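Local structure of fructokinase (Xylella fastidiosa, 3LKI) at residues B[296-301]-B[320-325]; B[257-262]-B[310-315]; B[248-253]-B[324-329]. The protein probably phosphorylates fructose at the expense of ATP, as a sugar kinase of the ribokinase-like PfkB family. All coordinates share one frame; numbering follows the deposited sequence.

Contact 1. Residues B[296-301]-B[320-325]. With ATP (adenosine-5'-triphosphate), chain E.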
loop_
_atom_site.group_PDB
_atom_site.type_symbol
_atom_site.label_atom_id
_atom_site.label_comp_id
_atom_site.label_asym_id
_atom_site.label_seq_id
_atom_site.Cartn_x
_atom_site.Cartn_y
_atom_site.Cartn_z
ATOM N N LEU B 296 -27.411 12.069 -23.694
ATOM C CA LEU B 296 -27.397 11.112 -22.597
ATOM C C LEU B 296 -27.505 9.683 -23.135
ATOM O O LEU B 296 -27.019 8.748 -22.501
ATOM C CB LEU B 296 -28.523 11.407 -21.607
ATOM C CG LEU B 296 -28.452 12.785 -20.932
ATOM C CD1 LEU B 296 -29.621 12.952 -19.977
ATOM C CD2 LEU B 296 -27.125 12.935 -20.193
ATOM N N ARG B 297 -28.127 9.515 -24.302
ATOM C CA ARG B 297 -28.231 8.177 -24.894
ATOM C C ARG B 297 -26.821 7.677 -25.208
ATOM O O ARG B 297 -26.466 6.549 -24.878
ATOM C CB ARG B 297 -29.066 8.182 -26.188
ATOM C CG ARG B 297 -29.055 6.803 -26.889
ATOM C CD ARG B 297 -29.910 6.732 -28.166
ATOM N NE ARG B 297 -31.332 6.896 -27.882
ATOM C CZ ARG B 297 -32.018 8.000 -28.156
ATOM N NH1 ARG B 297 -31.412 9.037 -28.731
ATOM N NH2 ARG B 297 -33.308 8.073 -27.850
ATOM N N PHE B 298 -26.029 8.528 -25.855
ATOM C CA PHE B 298 -24.646 8.205 -26.185
ATOM C C PHE B 298 -23.875 7.877 -24.894
ATOM O O PHE B 298 -23.160 6.881 -24.826
ATOM C CB PHE B 298 -23.984 9.402 -26.889
ATOM C CG PHE B 298 -22.540 9.187 -27.234
ATOM C CD1 PHE B 298 -22.175 8.665 -28.469
ATOM C CD2 PHE B 298 -21.535 9.517 -26.328
ATOM C CE1 PHE B 298 -20.825 8.474 -28.797
ATOM C CE2 PHE B 298 -20.187 9.333 -26.646
ATOM C CZ PHE B 298 -19.830 8.811 -27.879
ATOM N N ALA B 299 -24.018 8.723 -23.873
ATOM C CA ALA B 299 -23.317 8.486 -22.611
ATOM C C ALA B 299 -23.719 7.144 -22.016
ATOM O O ALA B 299 -22.869 6.402 -21.525
ATOM C CB ALA B 299 -23.588 9.612 -21.614
ATOM N N ALA B 300 -25.011 6.832 -22.072
ATOM C CA ALA B 300 -25.519 5.569 -21.545
ATOM C C ALA B 300 -24.896 4.410 -22.322
ATOM O O ALA B 300 -24.593 3.362 -21.745
ATOM C CB ALA B 300 -27.044 5.518 -21.657
ATOM N N ALA B 301 -24.697 4.608 -23.627
ATOM C CA ALA B 301 -24.101 3.578 -24.472
ATOM C C ALA B 301 -22.666 3.298 -24.036
ATOM O O ALA B 301 -22.249 2.143 -23.967
ATOM C CB ALA B 301 -24.127 4.005 -25.927
ATOM N N SER B 320 -16.426 4.079 -32.626
ATOM C CA SER B 320 -17.112 3.176 -33.556
ATOM C C SER B 320 -17.980 2.142 -32.842
ATOM O O SER B 320 -19.082 1.833 -33.287
ATOM C CB SER B 320 -16.098 2.452 -34.445
ATOM O OG SER B 320 -15.186 1.717 -33.658
ATOM N N GLU B 321 -17.480 1.607 -31.733
ATOM C CA GLU B 321 -18.213 0.605 -30.967
ATOM C C GLU B 321 -19.441 1.194 -30.266
ATOM O O GLU B 321 -20.502 0.567 -30.227
ATOM C CB GLU B 321 -17.278 -0.041 -29.942
ATOM C CG GLU B 321 -16.043 -0.678 -30.571
ATOM C CD GLU B 321 -15.089 -1.250 -29.538
ATOM O OE1 GLU B 321 -14.670 -0.499 -28.631
ATOM O OE2 GLU B 321 -14.757 -2.448 -29.640
ATOM N N VAL B 322 -19.295 2.393 -29.709
ATOM C CA VAL B 322 -20.417 3.041 -29.040
ATOM C C VAL B 322 -21.524 3.319 -30.071
ATOM O O VAL B 322 -22.682 2.953 -29.864
ATOM C CB VAL B 322 -19.984 4.375 -28.385
ATOM C CG1 VAL B 322 -21.196 5.090 -27.789
ATOM C CG2 VAL B 322 -18.936 4.103 -27.320
ATOM N N LEU B 323 -21.161 3.955 -31.183
ATOM C CA LEU B 323 -22.127 4.261 -32.233
ATOM C C LEU B 323 -22.798 2.988 -32.765
ATOM O O LEU B 323 -23.999 2.986 -33.059
ATOM C CB LEU B 323 -21.441 5.021 -33.373
ATOM C CG LEU B 323 -20.855 6.394 -33.003
ATOM C CD1 LEU B 323 -20.173 7.019 -34.211
ATOM C CD2 LEU B 323 -21.959 7.299 -32.478
ATOM N N SER B 324 -22.035 1.901 -32.879
ATOM C CA SER B 324 -22.603 0.639 -33.360
ATOM C C SER B 324 -23.688 0.145 -32.423
ATOM O O SER B 324 -24.751 -0.282 -32.873
ATOM C CB SER B 324 -21.526 -0.445 -33.488
ATOM O OG SER B 324 -20.720 -0.209 -34.619
ATOM N N LEU B 325 -23.420 0.187 -31.120
ATOM C CA LEU B 325 -24.400 -0.254 -30.132
ATOM C C LEU B 325 -25.674 0.580 -30.261
ATOM O O LEU B 325 -26.785 0.048 -30.214
ATOM C CB LEU B 325 -23.840 -0.116 -28.714
ATOM C CG LEU B 325 -24.849 -0.379 -27.590
ATOM C CD1 LEU B 325 -25.398 -1.785 -27.723
ATOM C CD2 LEU B 325 -24.194 -0.176 -26.229
HETATM P PG ATP E . -19.728 3.885 -10.083
HETATM O O1G ATP E . -19.915 4.702 -8.835
HETATM O O2G ATP E . -18.616 4.410 -10.981
HETATM O O3G ATP E . -19.473 2.416 -9.707
HETATM P PB ATP E . -22.615 4.399 -10.403
HETATM O O1B ATP E . -23.209 3.429 -9.396
HETATM O O2B ATP E . -22.507 5.856 -10.117
HETATM O O3B ATP E . -21.114 3.991 -10.877
HETATM P PA ATP E . -24.588 3.245 -12.237
HETATM O O1A ATP E . -24.270 1.808 -11.908
HETATM O O2A ATP E . -25.851 3.872 -11.734
HETATM O O3A ATP E . -23.372 4.235 -11.796
HETATM O "O5'" ATP E . -24.181 3.927 -13.929
HETATM C "C5'" ATP E . -23.420 4.304 -15.041
HETATM C "C4'" ATP E . -24.288 4.318 -16.282
HETATM O "O4'" ATP E . -23.792 3.096 -16.854
HETATM C "C3'" ATP E . -25.796 3.978 -16.142
HETATM O "O3'" ATP E . -26.623 5.114 -16.003
HETATM C "C2'" ATP E . -26.041 3.196 -17.366
HETATM O "O2'" ATP E . -26.263 4.068 -18.500
HETATM C "C1'" ATP E . -24.815 2.339 -17.501
HETATM N N9 ATP E . -25.063 1.010 -16.767
HETATM C C8 ATP E . -24.632 0.599 -15.512
HETATM N N7 ATP E . -25.057 -0.659 -15.208
HETATM C C5 ATP E . -25.763 -1.088 -16.252
HETATM C C6 ATP E . -26.508 -2.329 -16.637
HETATM N N6 ATP E . -26.553 -3.367 -15.778
HETATM N N1 ATP E . -27.150 -2.384 -17.892
HETATM C C2 ATP E . -27.127 -1.331 -18.813
HETATM N N3 ATP E . -26.458 -0.164 -18.523
HETATM C C4 ATP E . -25.771 0.005 -17.292
#
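A301 and V322 mark the point where the two helical segments come nearest, their CA atoms 5.9 Å apart, with the local axes 9.4 Å from each other at closest approach and 112° between their N-to-C directions. Side chains meet here only through carbon, and no hydrogen bond crosses the contact. V322 carries it through one methyl: with chi1 at 175°, CG1 is trans to the backbone N, which points it between F298 and A301. V322 CG1 makes a CH-pi contact over one face of the F298 ring, 3.9 Å from the centroid and 26° off the normal, displaced toward the rim, so that its nearest ring atom is CE1 at 3.6 Å. V322 CG1 also lies 3.6 Å from A301 CB. At the ring's edge, near its plane, F298 CE1 meets L323 CD2 at 4.0 Å. One turn further along the second helix, L325 CD2 rests 3.8 Å from the carbonyl O of A301 and also brushes its CB. Helix 289-307 is shared between several neighbours: A299 faces F264 and M268 of helix 260-275, A300 comes close to the ribose O2' of ATP, and F298 touches T271 of helix 260-275. Helix 319-328, the last helix of the chain, crosses helix 289-307, and F298 also touches its L319.

Contact 2. Residues B[257-262]-B[310-315]. With K (potassium ion), chain C; ATP (adenosine-5'-triphosphate), chain E.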
loop_
_atom_site.group_PDB
_atom_site.type_symbol
_atom_site.label_atom_id
_atom_site.label_comp_id
_atom_site.label_asym_id
_atom_site.label_seq_id
_atom_site.Cartn_x
_atom_site.Cartn_y
_atom_site.Cartn_z
ATOM N N SER B 257 -18.987 -4.233 -13.384
ATOM C CA SER B 257 -19.589 -2.898 -13.372
ATOM C C SER B 257 -18.602 -1.824 -12.901
ATOM O O SER B 257 -18.970 -0.660 -12.720
ATOM C CB SER B 257 -20.831 -2.853 -12.483
ATOM O OG SER B 257 -20.469 -3.256 -11.186
ATOM N N ASN B 258 -17.342 -2.206 -12.723
ATOM C CA ASN B 258 -16.311 -1.274 -12.248
ATOM C C ASN B 258 -16.164 -0.038 -13.162
ATOM O O ASN B 258 -16.131 -0.163 -14.370
ATOM C CB ASN B 258 -14.978 -2.039 -12.107
ATOM C CG ASN B 258 -13.848 -1.178 -11.563
ATOM O OD1 ASN B 258 -14.062 -0.330 -10.702
ATOM N ND2 ASN B 258 -12.633 -1.409 -12.057
ATOM N N ALA B 259 -16.110 1.166 -12.605
ATOM C CA ALA B 259 -15.951 2.353 -13.459
ATOM C C ALA B 259 -17.101 2.589 -14.457
ATOM O O ALA B 259 -16.905 3.272 -15.468
ATOM C CB ALA B 259 -14.611 2.261 -14.241
ATOM N N ALA B 260 -18.284 2.038 -14.179
ATOM C CA ALA B 260 -19.440 2.216 -15.059
ATOM C C ALA B 260 -19.857 3.686 -15.117
ATOM O O ALA B 260 -20.047 4.247 -16.199
ATOM C CB ALA B 260 -20.615 1.365 -14.566
ATOM N N GLY B 261 -19.993 4.296 -13.939
ATOM C CA GLY B 261 -20.382 5.689 -13.846
ATOM C C GLY B 261 -19.388 6.643 -14.480
ATOM O O GLY B 261 -19.781 7.619 -15.119
ATOM N N ASP B 262 -18.098 6.369 -14.307
ATOM C CA ASP B 262 -17.067 7.228 -14.876
ATOM C C ASP B 262 -17.103 7.159 -16.397
ATOM O O ASP B 262 -16.848 8.151 -17.071
ATOM C CB ASP B 262 -15.677 6.824 -14.375
ATOM C CG ASP B 262 -15.541 6.940 -12.860
ATOM O OD1 ASP B 262 -16.077 7.914 -12.268
ATOM O OD2 ASP B 262 -14.879 6.059 -12.274
ATOM N N GLN B 310 -13.889 -6.050 -18.439
ATOM C CA GLN B 310 -13.200 -6.015 -17.150
ATOM C C GLN B 310 -12.252 -4.832 -16.887
ATOM O O GLN B 310 -11.667 -4.274 -17.817
ATOM C CB GLN B 310 -12.436 -7.320 -16.908
ATOM C CG GLN B 310 -13.344 -8.529 -16.851
ATOM C CD GLN B 310 -12.609 -9.785 -16.427
ATOM O OE1 GLN B 310 -11.644 -10.203 -17.072
ATOM N NE2 GLN B 310 -13.061 -10.395 -15.334
ATOM N N GLY B 311 -12.105 -4.458 -15.613
ATOM C CA GLY B 311 -11.218 -3.358 -15.239
ATOM C C GLY B 311 -11.882 -1.993 -15.238
ATOM O O GLY B 311 -12.994 -1.843 -14.756
ATOM N N ALA B 312 -11.195 -0.988 -15.763
ATOM C CA ALA B 312 -11.760 0.357 -15.832
ATOM C C ALA B 312 -11.126 1.059 -17.028
ATOM O O ALA B 312 -11.806 1.380 -18.003
ATOM C CB ALA B 312 -11.470 1.126 -14.529
ATOM N N PHE B 313 -9.816 1.275 -16.950
ATOM C CA PHE B 313 -9.082 1.906 -18.040
ATOM C C PHE B 313 -9.213 0.995 -19.250
ATOM O O PHE B 313 -9.364 1.452 -20.382
ATOM C CB PHE B 313 -7.595 2.038 -17.684
ATOM C CG PHE B 313 -7.247 3.283 -16.909
ATOM C CD1 PHE B 313 -8.073 3.750 -15.890
ATOM C CD2 PHE B 313 -6.053 3.960 -17.167
ATOM C CE1 PHE B 313 -7.714 4.871 -15.137
ATOM C CE2 PHE B 313 -5.684 5.080 -16.420
ATOM C CZ PHE B 313 -6.518 5.538 -15.402
ATOM N N THR B 314 -9.167 -0.304 -18.980
ATOM C CA THR B 314 -9.236 -1.333 -20.008
ATOM C C THR B 314 -10.647 -1.662 -20.496
ATOM O O THR B 314 -10.819 -2.372 -21.484
ATOM C CB THR B 314 -8.601 -2.631 -19.491
ATOM O OG1 THR B 314 -9.291 -3.055 -18.309
ATOM C CG2 THR B 314 -7.125 -2.404 -19.154
ATOM N N ALA B 315 -11.658 -1.151 -19.813
ATOM C CA ALA B 315 -13.027 -1.446 -20.206
ATOM C C ALA B 315 -13.686 -0.346 -21.017
ATOM O O ALA B 315 -14.894 -0.370 -21.213
ATOM C CB ALA B 315 -13.845 -1.724 -18.982
HETATM K K K C . -15.664 -2.228 -16.056
HETATM P PG ATP E . -19.728 3.885 -10.083
HETATM O O1G ATP E . -19.915 4.702 -8.835
HETATM O O2G ATP E . -18.616 4.410 -10.981
HETATM O O3G ATP E . -19.473 2.416 -9.707
HETATM P PB ATP E . -22.615 4.399 -10.403
HETATM O O1B ATP E . -23.209 3.429 -9.396
HETATM O O2B ATP E . -22.507 5.856 -10.117
HETATM O O3B ATP E . -21.114 3.991 -10.877
HETATM P PA ATP E . -24.588 3.245 -12.237
HETATM O O1A ATP E . -24.270 1.808 -11.908
HETATM O O2A ATP E . -25.851 3.872 -11.734
HETATM O O3A ATP E . -23.372 4.235 -11.796
HETATM O "O5'" ATP E . -24.181 3.927 -13.929
HETATM C "C5'" ATP E . -23.420 4.304 -15.041
HETATM C "C4'" ATP E . -24.288 4.318 -16.282
HETATM O "O4'" ATP E . -23.792 3.096 -16.854
HETATM C "C3'" ATP E . -25.796 3.978 -16.142
HETATM O "O3'" ATP E . -26.623 5.114 -16.003
HETATM C "C2'" ATP E . -26.041 3.196 -17.366
HETATM O "O2'" ATP E . -26.263 4.068 -18.500
HETATM C "C1'" ATP E . -24.815 2.339 -17.501
HETATM N N9 ATP E . -25.063 1.010 -16.767
HETATM C C8 ATP E . -24.632 0.599 -15.512
HETATM N N7 ATP E . -25.057 -0.659 -15.208
HETATM C C5 ATP E . -25.763 -1.088 -16.252
HETATM C C6 ATP E . -26.508 -2.329 -16.637
HETATM N N6 ATP E . -26.553 -3.367 -15.778
HETATM N N1 ATP E . -27.150 -2.384 -17.892
HETATM C C2 ATP E . -27.127 -1.331 -18.813
HETATM N N3 ATP E . -26.458 -0.164 -18.523
HETATM C C4 ATP E . -25.771 0.005 -17.292
#
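N258 and G311 meet through the N258 side chain and through a shared potassium ion. From the backbone, CB of N258 passes 3.3 Å from G311 O; with CG anti to the backbone N (chi1 -178°), the chain then runs on past that oxygen, CG also lying near it. At the tip, ND2 comes within 2.8 Å of G311 O, but the N-H points well off the acceptor (123°), making a weak hydrogen bond, and the same nitrogen lies 3.7 Å from A312 CB. Next along, A259 CB and A312 CB press together at 3.4 Å, tighter than an ordinary methyl contact. G311 O has a second role, binding the potassium at 3.0 Å, while N258 O binds it at 2.7 Å; the carbonyl oxygens of D256, A306 and R309 complete the five protein ligands, consistent with the monovalent-cation site known in ribokinase. A type II turn from S257 to A260, with A259 at positive phi (62°) as N-cap, leads straight into helix 260-275. The start of this helix, with A259 before it, corresponds to what is called the anion hole in PfkB kinases, consistent with G261 N facing the phosphates of ATP. G261 N gives weak bonds to ATP O2G at 3.3 Å and to ATP O3B, also at 3.3 Å, and the absence of a side chain on G261 leaves room for O3B. Across the contact, T314 OG1 is hydrogen-bonded to Q310 O, within the same loop. N41 of helix 38-49 packs against both A259 and A312, and its ND2 is hydrogen-bonded to D262 OD2.

Contact 3. Residues B[248-253]-B[324-329]. With ATP (adenosine-5'-triphosphate), chain E.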
loop_
_atom_site.group_PDB
_atom_site.type_symbol
_atom_site.label_atom_id
_atom_site.label_comp_id
_atom_site.label_asym_id
_atom_site.label_seq_id
_atom_site.Cartn_x
_atom_site.Cartn_y
_atom_site.Cartn_z
ATOM N N PRO B 248 -33.824 5.891 -21.077
ATOM C CA PRO B 248 -33.646 4.443 -20.922
ATOM C C PRO B 248 -32.208 4.066 -21.254
ATOM O O PRO B 248 -31.544 4.732 -22.051
ATOM C CB PRO B 248 -34.644 3.869 -21.924
ATOM C CG PRO B 248 -34.632 4.892 -23.026
ATOM C CD PRO B 248 -34.679 6.196 -22.245
ATOM N N THR B 249 -31.733 3.007 -20.623
ATOM C CA THR B 249 -30.379 2.543 -20.848
ATOM C C THR B 249 -30.379 1.431 -21.893
ATOM O O THR B 249 -31.413 1.104 -22.478
ATOM C CB THR B 249 -29.759 2.016 -19.538
ATOM O OG1 THR B 249 -30.624 1.019 -18.976
ATOM C CG2 THR B 249 -29.586 3.154 -18.533
ATOM N N PHE B 250 -29.207 0.865 -22.139
ATOM C CA PHE B 250 -29.085 -0.216 -23.099
ATOM C C PHE B 250 -29.113 -1.527 -22.331
ATOM O O PHE B 250 -28.822 -1.558 -21.138
ATOM C CB PHE B 250 -27.785 -0.055 -23.879
ATOM C CG PHE B 250 -27.808 1.099 -24.829
ATOM C CD1 PHE B 250 -28.340 0.952 -26.106
ATOM C CD2 PHE B 250 -27.371 2.356 -24.426
ATOM C CE1 PHE B 250 -28.444 2.041 -26.967
ATOM C CE2 PHE B 250 -27.470 3.451 -25.278
ATOM C CZ PHE B 250 -28.009 3.295 -26.552
ATOM N N ARG B 251 -29.490 -2.605 -23.003
ATOM C CA ARG B 251 -29.542 -3.906 -22.356
ATOM C C ARG B 251 -28.264 -4.680 -22.645
ATOM O O ARG B 251 -28.008 -5.073 -23.781
ATOM C CB ARG B 251 -30.751 -4.708 -22.847
ATOM C CG ARG B 251 -30.755 -4.964 -24.342
ATOM C CD ARG B 251 -31.444 -6.277 -24.681
ATOM N NE ARG B 251 -31.351 -6.590 -26.105
ATOM C CZ ARG B 251 -31.961 -5.902 -27.065
ATOM N NH1 ARG B 251 -32.717 -4.856 -26.758
ATOM N NH2 ARG B 251 -31.815 -6.259 -28.336
ATOM N N VAL B 252 -27.453 -4.888 -21.615
ATOM C CA VAL B 252 -26.214 -5.630 -21.782
ATOM C C VAL B 252 -25.976 -6.582 -20.621
ATOM O O VAL B 252 -26.597 -6.465 -19.562
ATOM C CB VAL B 252 -24.994 -4.688 -21.913
ATOM C CG1 VAL B 252 -25.017 -3.992 -23.266
ATOM C CG2 VAL B 252 -24.998 -3.667 -20.786
ATOM N N GLN B 253 -25.074 -7.533 -20.840
ATOM C CA GLN B 253 -24.718 -8.524 -19.837
ATOM C C GLN B 253 -23.533 -7.998 -19.040
ATOM O O GLN B 253 -22.442 -7.825 -19.585
ATOM C CB GLN B 253 -24.337 -9.840 -20.523
ATOM C CG GLN B 253 -23.668 -10.874 -19.621
ATOM C CD GLN B 253 -24.657 -11.785 -18.916
ATOM O OE1 GLN B 253 -25.467 -11.340 -18.101
ATOM N NE2 GLN B 253 -24.593 -13.075 -19.232
ATOM N N SER B 324 -22.035 1.901 -32.879
ATOM C CA SER B 324 -22.603 0.639 -33.360
ATOM C C SER B 324 -23.688 0.145 -32.423
ATOM O O SER B 324 -24.751 -0.282 -32.873
ATOM C CB SER B 324 -21.526 -0.445 -33.488
ATOM O OG SER B 324 -20.720 -0.209 -34.619
ATOM N N LEU B 325 -23.420 0.187 -31.120
ATOM C CA LEU B 325 -24.400 -0.254 -30.132
ATOM C C LEU B 325 -25.674 0.580 -30.261
ATOM O O LEU B 325 -26.785 0.048 -30.214
ATOM C CB LEU B 325 -23.840 -0.116 -28.714
ATOM C CG LEU B 325 -24.849 -0.379 -27.590
ATOM C CD1 LEU B 325 -25.398 -1.785 -27.723
ATOM C CD2 LEU B 325 -24.194 -0.176 -26.229
ATOM N N ILE B 326 -25.500 1.888 -30.424
ATOM C CA ILE B 326 -26.631 2.798 -30.564
ATOM C C ILE B 326 -27.394 2.502 -31.858
ATOM O O ILE B 326 -28.627 2.467 -31.877
ATOM C CB ILE B 326 -26.167 4.270 -30.597
ATOM C CG1 ILE B 326 -25.511 4.653 -29.265
ATOM C CG2 ILE B 326 -27.354 5.183 -30.881
ATOM C CD1 ILE B 326 -24.951 6.077 -29.247
ATOM N N GLN B 327 -26.652 2.290 -32.937
ATOM C CA GLN B 327 -27.249 1.996 -34.235
ATOM C C GLN B 327 -28.041 0.693 -34.187
ATOM O O GLN B 327 -29.172 0.626 -34.656
ATOM C CB GLN B 327 -26.147 1.901 -35.296
ATOM C CG GLN B 327 -26.623 1.548 -36.701
ATOM C CD GLN B 327 -27.648 2.527 -37.240
ATOM O OE1 GLN B 327 -27.623 3.716 -36.917
ATOM N NE2 GLN B 327 -28.548 2.033 -38.083
ATOM N N GLU B 328 -27.441 -0.334 -33.598
ATOM C CA GLU B 328 -28.064 -1.648 -33.491
ATOM C C GLU B 328 -29.286 -1.709 -32.591
ATOM O O GLU B 328 -30.336 -2.217 -32.985
ATOM C CB GLU B 328 -27.042 -2.672 -32.992
ATOM C CG GLU B 328 -25.911 -2.918 -33.960
ATOM C CD GLU B 328 -26.423 -3.337 -35.318
ATOM O OE1 GLU B 328 -27.143 -4.353 -35.383
ATOM O OE2 GLU B 328 -26.110 -2.649 -36.316
ATOM N N GLN B 329 -29.144 -1.195 -31.376
ATOM C CA GLN B 329 -30.233 -1.229 -30.414
ATOM C C GLN B 329 -31.175 -0.040 -30.544
ATOM O O GLN B 329 -31.825 0.353 -29.576
ATOM C CB GLN B 329 -29.657 -1.302 -28.998
ATOM C CG GLN B 329 -30.502 -2.098 -28.021
ATOM C CD GLN B 329 -29.704 -2.571 -26.824
ATOM O OE1 GLN B 329 -28.684 -3.241 -26.973
ATOM N NE2 GLN B 329 -30.167 -2.230 -25.632
HETATM P PG ATP E . -19.728 3.885 -10.083
HETATM O O1G ATP E . -19.915 4.702 -8.835
HETATM O O2G ATP E . -18.616 4.410 -10.981
HETATM O O3G ATP E . -19.473 2.416 -9.707
HETATM P PB ATP E . -22.615 4.399 -10.403
HETATM O O1B ATP E . -23.209 3.429 -9.396
HETATM O O2B ATP E . -22.507 5.856 -10.117
HETATM O O3B ATP E . -21.114 3.991 -10.877
HETATM P PA ATP E . -24.588 3.245 -12.237
HETATM O O1A ATP E . -24.270 1.808 -11.908
HETATM O O2A ATP E . -25.851 3.872 -11.734
HETATM O O3A ATP E . -23.372 4.235 -11.796
HETATM O "O5'" ATP E . -24.181 3.927 -13.929
HETATM C "C5'" ATP E . -23.420 4.304 -15.041
HETATM C "C4'" ATP E . -24.288 4.318 -16.282
HETATM O "O4'" ATP E . -23.792 3.096 -16.854
HETATM C "C3'" ATP E . -25.796 3.978 -16.142
HETATM O "O3'" ATP E . -26.623 5.114 -16.003
HETATM C "C2'" ATP E . -26.041 3.196 -17.366
HETATM O "O2'" ATP E . -26.263 4.068 -18.500
HETATM C "C1'" ATP E . -24.815 2.339 -17.501
HETATM N N9 ATP E . -25.063 1.010 -16.767
HETATM C C8 ATP E . -24.632 0.599 -15.512
HETATM N N7 ATP E . -25.057 -0.659 -15.208
HETATM C C5 ATP E . -25.763 -1.088 -16.252
HETATM C C6 ATP E . -26.508 -2.329 -16.637
HETATM N N6 ATP E . -26.553 -3.367 -15.778
HETATM N N1 ATP E . -27.150 -2.384 -17.892
HETATM C C2 ATP E . -27.127 -1.331 -18.813
HETATM N N3 ATP E . -26.458 -0.164 -18.523
HETATM C C4 ATP E . -25.771 0.005 -17.292
#
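The F250 ring has L325 over one face, where L325 CG lies 4.0 Å from F250 CD1, and Q329 at its edge, where Q329 CB sits in the ring plane 3.9 Å from F250 CD1. I326 CG1 approaches the far end of the ring obliquely, 3.9 Å from F250 CZ. The second flat group, the R251 guanidinium, has the Q329 amide stacked on one face, the planes only 20° apart and Q329 CD 3.8 Å above the plane of the R251 guanidinium, displaced toward the rim. That amide is turned about 70° from the F250 ring; the Q329 and F250 side chains lie alongside one another, pointing opposite ways. R251 gets there by setting CG between its backbone N and carbonyl carbon (chi1 60°) and bending again at chi2. The contact joins the loop after strand 244-247, the last strand of the large sheet of this ribokinase-like fold, to the end of helix 319-328, beyond which Q329 leaves helical geometry. The other side of the loop lines the nucleotide pocket: T249 CG2 is 3.4 Å from ATP O2' of the ribose and V252 CG2 3.7 Å from ATP C2 of the adenine. T249 OG1 is hydrogen-bonded to A233 O.

Overall arrangement
Contacts 1 and 3 form one continuous packed region, with centres 7 Å apart and L325 in common: F250 CE2 lies 3.3 Å from R297 O, and I326 CG1 lies 3.7 Å from A301 CB. Helix 289-307 and loop 248-253 line the ribose and adenine of ATP, with helix 319-328 behind them. Contact 2 stands apart, its centre 15 Å from contact 1 and 17 Å from contact 3, at the phosphate end of the nucleotide. Nearest atoms of contacts 1 and 2 are about 6 Å apart. Each has a segment touching ATP, contact 1 through A300, contact 2 through G261 and contact 3 through T249 and V252. Segment 248-253 runs almost directly into 257-262.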